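Local coordinates for putative uncharacterized protein (Leishmania major, PDB 3M3I) that is of unknown function but belongs to the DUF985 family of the cupin superfamily and probably adopts its beta-barrel fold, at residues H74-C79 with D186-F190. Residues are numbered along the deposited sequence; the frame is centred on the assembly and turned at random.
Sequences HLHRLC and DFEIF
Arg77 and Glu188 face each other as a hydrogen-bonded pair where two short antiparallel strands meet. Arg77 N donates to Glu188 O at 2.9 Å, and Glu188 N returns a straighter bond to Arg77 O at 3.2 Å. Their side chains run alongside each other on one face of the sheet. There Arg77 NH1 forms a salt bridge with Glu188 OE1 at 2.9 Å. The guanidinium and carboxylate planes are almost perpendicular, 87° apart, and the hydrogen bond within the salt bridge is weak. The Arg77 chain bends at chi3 (-81°), which brings the guanidinium against the Phe190 ring edge. Phe190 CZ sits over the centre of one guanidinium face, 3.6 Å from Arg77 CZ. The same ring edge meets Arg77 CB. Phe190 N bonds to Leu75 O at 3.3 Å, just beyond the paired residues, where the chain turns a corner.

On the other face, Ile189 CD1 packs against His76 CB at 3.7 Å, and the imidazole lies obliquely to the Phe187 ring. A bond from His76 ND1 to His74 O, in the ring plane, fixes the imidazole rotation. Asp186 has its salt-bridge partner in Arg57.

Strand 188-189 edges one of the chain's two antiparallel sheets, consistent with a cupin barrel; 76-77 lies between it and 155-159. Leu195 of helix 192-198 packs on Leu75 and Phe190.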
ATOM      1  N   HIS A  74      -7.155   2.815  18.691  1.00 71.50           N
ATOM      2  CA  HIS A  74      -8.405   2.438  19.356  1.00 71.90           C
ATOM      3  C   HIS A  74      -9.535   2.363  18.361  1.00 70.67           C
ATOM      4  O   HIS A  74      -9.441   2.920  17.275  1.00 69.92           O
ATOM      5  CB  HIS A  74      -8.746   3.432  20.460  1.00 73.96           C
ATOM      6  CG  HIS A  74      -7.766   3.429  21.589  1.00 75.84           C
ATOM      7  ND1 HIS A  74      -6.592   4.145  21.553  1.00 76.66           N
ATOM      8  CD2 HIS A  74      -7.780   2.786  22.779  1.00 77.39           C
ATOM      9  CE1 HIS A  74      -5.926   3.950  22.675  1.00 78.72           C
ATOM     10  NE2 HIS A  74      -6.623   3.123  23.433  1.00 79.22           N
ATOM     11  N   LEU A  75     -10.601   1.675  18.742  1.00 70.78           N
ATOM     12  CA  LEU A  75     -11.725   1.428  17.845  1.00 69.97           C
ATOM     13  C   LEU A  75     -12.276   2.703  17.187  1.00 70.19           C
ATOM     14  O   LEU A  75     -12.714   3.642  17.855  1.00 71.47           O
ATOM     15  CB  LEU A  75     -12.834   0.655  18.571  1.00 70.59           C
ATOM     16  CG  LEU A  75     -12.461  -0.760  19.060  1.00 70.57           C
ATOM     17  CD1 LEU A  75     -13.665  -1.522  19.584  1.00 71.26           C
ATOM     18  CD2 LEU A  75     -11.797  -1.572  17.958  1.00 69.35           C
ATOM     19  N   HIS A  76     -12.217   2.731  15.863  1.00 69.27           N
ATOM     20  CA  HIS A  76     -12.730   3.846  15.078  1.00 69.67           C
ATOM     21  C   HIS A  76     -13.398   3.328  13.798  1.00 69.18           C
ATOM     22  O   HIS A  76     -13.360   2.127  13.496  1.00 68.53           O
ATOM     23  CB  HIS A  76     -11.591   4.802  14.732  1.00 69.74           C
ATOM     24  CG  HIS A  76     -10.523   4.184  13.889  1.00 68.64           C
ATOM     25  ND1 HIS A  76      -9.597   3.298  14.395  1.00 68.16           N
ATOM     26  CD2 HIS A  76     -10.246   4.306  12.571  1.00 68.25           C
ATOM     27  CE1 HIS A  76      -8.786   2.913  13.428  1.00 67.47           C
ATOM     28  NE2 HIS A  76      -9.160   3.507  12.310  1.00 67.51           N
ATOM     29  N   ARG A  77     -14.010   4.224  13.046  1.00 69.87           N
ATOM     30  CA  ARG A  77     -14.704   3.821  11.847  1.00 70.00           C
ATOM     31  C   ARG A  77     -14.492   4.839  10.721  1.00 70.61           C
ATOM     32  O   ARG A  77     -14.421   6.045  10.967  1.00 71.39           O
ATOM     33  CB  ARG A  77     -16.190   3.615  12.146  1.00 70.95           C
ATOM     34  CG  ARG A  77     -17.036   3.207  10.950  1.00 71.66           C
ATOM     35  CD  ARG A  77     -18.446   3.695  11.113  1.00 73.19           C
ATOM     36  NE  ARG A  77     -19.238   2.827  11.968  1.00 73.35           N
ATOM     37  CZ  ARG A  77     -20.220   3.230  12.767  1.00 74.47           C
ATOM     38  NH1 ARG A  77     -20.540   4.512  12.883  1.00 75.62           N
ATOM     39  NH2 ARG A  77     -20.882   2.333  13.474  1.00 74.70           N
ATOM     40  N   LEU A  78     -14.372   4.325   9.498  1.00 70.57           N
ATOM     41  CA  LEU A  78     -14.208   5.139   8.304  1.00 71.47           C
ATOM     42  C   LEU A  78     -15.437   4.897   7.450  1.00 72.86           C
ATOM     43  O   LEU A  78     -16.338   4.182   7.855  1.00 73.01           O
ATOM     44  CB  LEU A  78     -12.929   4.744   7.554  1.00 70.78           C
ATOM     45  CG  LEU A  78     -11.599   4.971   8.285  1.00 69.72           C
ATOM     46  CD1 LEU A  78     -10.453   4.221   7.630  1.00 69.10           C
ATOM     47  CD2 LEU A  78     -11.254   6.451   8.371  1.00 70.48           C
ATOM     48  N   CYS A  79     -15.498   5.514   6.287  1.00 74.19           N
ATOM     49  CA  CYS A  79     -16.559   5.197   5.335  1.00 75.97           C
ATOM     50  C   CYS A  79     -16.012   4.667   4.001  1.00 76.68           C
ATOM     51  O   CYS A  79     -16.779   4.277   3.149  1.00 78.48           O
ATOM     52  CB  CYS A  79     -17.480   6.407   5.130  1.00 77.94           C
ATOM     53  SG  CYS A  79     -17.069   7.411   3.733  1.00 79.83           S
ATOM     54  N   ASP A 186     -15.071  12.083   7.929  1.00 60.14           N
ATOM     55  CA  ASP A 186     -15.472  10.669   7.932  1.00 59.59           C
ATOM     56  C   ASP A 186     -14.802   9.825   9.036  1.00 59.31           C
ATOM     57  O   ASP A 186     -14.797   8.586   8.970  1.00 58.94           O
ATOM     58  CB  ASP A 186     -15.096  10.039   6.588  1.00 59.25           C
ATOM     59  CG  ASP A 186     -15.523  10.872   5.414  1.00 59.62           C
ATOM     60  OD1 ASP A 186     -16.648  11.361   5.442  1.00 60.03           O
ATOM     61  OD2 ASP A 186     -14.746  11.028   4.450  1.00 59.63           O
ATOM     62  N   PHE A 187     -14.218  10.481  10.033  1.00 59.66           N
ATOM     63  CA  PHE A 187     -13.478   9.797  11.088  1.00 59.59           C
ATOM     64  C   PHE A 187     -14.324   9.836  12.327  1.00 59.97           C
ATOM     65  O   PHE A 187     -14.629  10.928  12.860  1.00 60.62           O
ATOM     66  CB  PHE A 187     -12.156  10.504  11.289  1.00 60.02           C
ATOM     67  CG  PHE A 187     -11.295   9.924  12.374  1.00 60.19           C
ATOM     68  CD1 PHE A 187     -10.617   8.725  12.179  1.00 59.78           C
ATOM     69  CD2 PHE A 187     -11.112  10.610  13.577  1.00 60.96           C
ATOM     70  CE1 PHE A 187      -9.806   8.213  13.163  1.00 60.10           C
ATOM     71  CE2 PHE A 187     -10.303  10.096  14.563  1.00 61.28           C
ATOM     72  CZ  PHE A 187      -9.642   8.898  14.361  1.00 60.84           C
ATOM     73  N   GLU A 188     -14.761   8.655  12.752  1.00 59.74           N
ATOM     74  CA  GLU A 188     -15.573   8.501  13.951  1.00 60.22           C
ATOM     75  C   GLU A 188     -14.782   7.693  14.964  1.00 60.26           C
ATOM     76  O   GLU A 188     -14.284   6.639  14.639  1.00 59.85           O
ATOM     77  CB  GLU A 188     -16.916   7.818  13.640  1.00 60.30           C
ATOM     78  CG  GLU A 188     -17.782   7.539  14.883  1.00 61.00           C
ATOM     79  CD  GLU A 188     -19.273   7.418  14.585  1.00 61.56           C
ATOM     80  OE1 GLU A 188     -19.642   7.215  13.406  1.00 61.33           O
ATOM     81  OE2 GLU A 188     -20.090   7.513  15.545  1.00 62.40           O
ATOM     82  N   ILE A 189     -14.652   8.207  16.181  1.00 60.91           N
ATOM     83  CA  ILE A 189     -13.936   7.497  17.238  1.00 61.16           C
ATOM     84  C   ILE A 189     -14.971   7.078  18.277  1.00 61.73           C
ATOM     85  O   ILE A 189     -15.973   7.749  18.462  1.00 62.20           O
ATOM     86  CB  ILE A 189     -12.802   8.360  17.839  1.00 61.74           C
ATOM     87  CG1 ILE A 189     -11.878   7.530  18.727  1.00 62.03           C
ATOM     88  CG2 ILE A 189     -13.364   9.522  18.672  1.00 62.68           C
ATOM     89  CD1 ILE A 189     -11.012   6.548  17.960  1.00 61.41           C
ATOM     90  N   PHE A 190     -14.742   5.946  18.924  1.00 61.83           N
ATOM     91  CA  PHE A 190     -15.713   5.370  19.828  1.00 62.49           C
ATOM     92  C   PHE A 190     -15.144   5.332  21.246  1.00 63.28           C
ATOM     93  O   PHE A 190     -13.943   5.537  21.437  1.00 63.27           O
ATOM     94  CB  PHE A 190     -16.101   3.960  19.349  1.00 62.24           C
ATOM     95  CG  PHE A 190     -16.717   3.928  17.958  1.00 61.70           C
ATOM     96  CD1 PHE A 190     -15.942   3.649  16.847  1.00 60.92           C
ATOM     97  CD2 PHE A 190     -18.064   4.191  17.771  1.00 62.16           C
ATOM     98  CE1 PHE A 190     -16.491   3.634  15.588  1.00 60.58           C
ATOM     99  CE2 PHE A 190     -18.629   4.170  16.507  1.00 61.86           C
ATOM    100  CZ  PHE A 190     -17.847   3.889  15.415  1.00 61.05           C
TER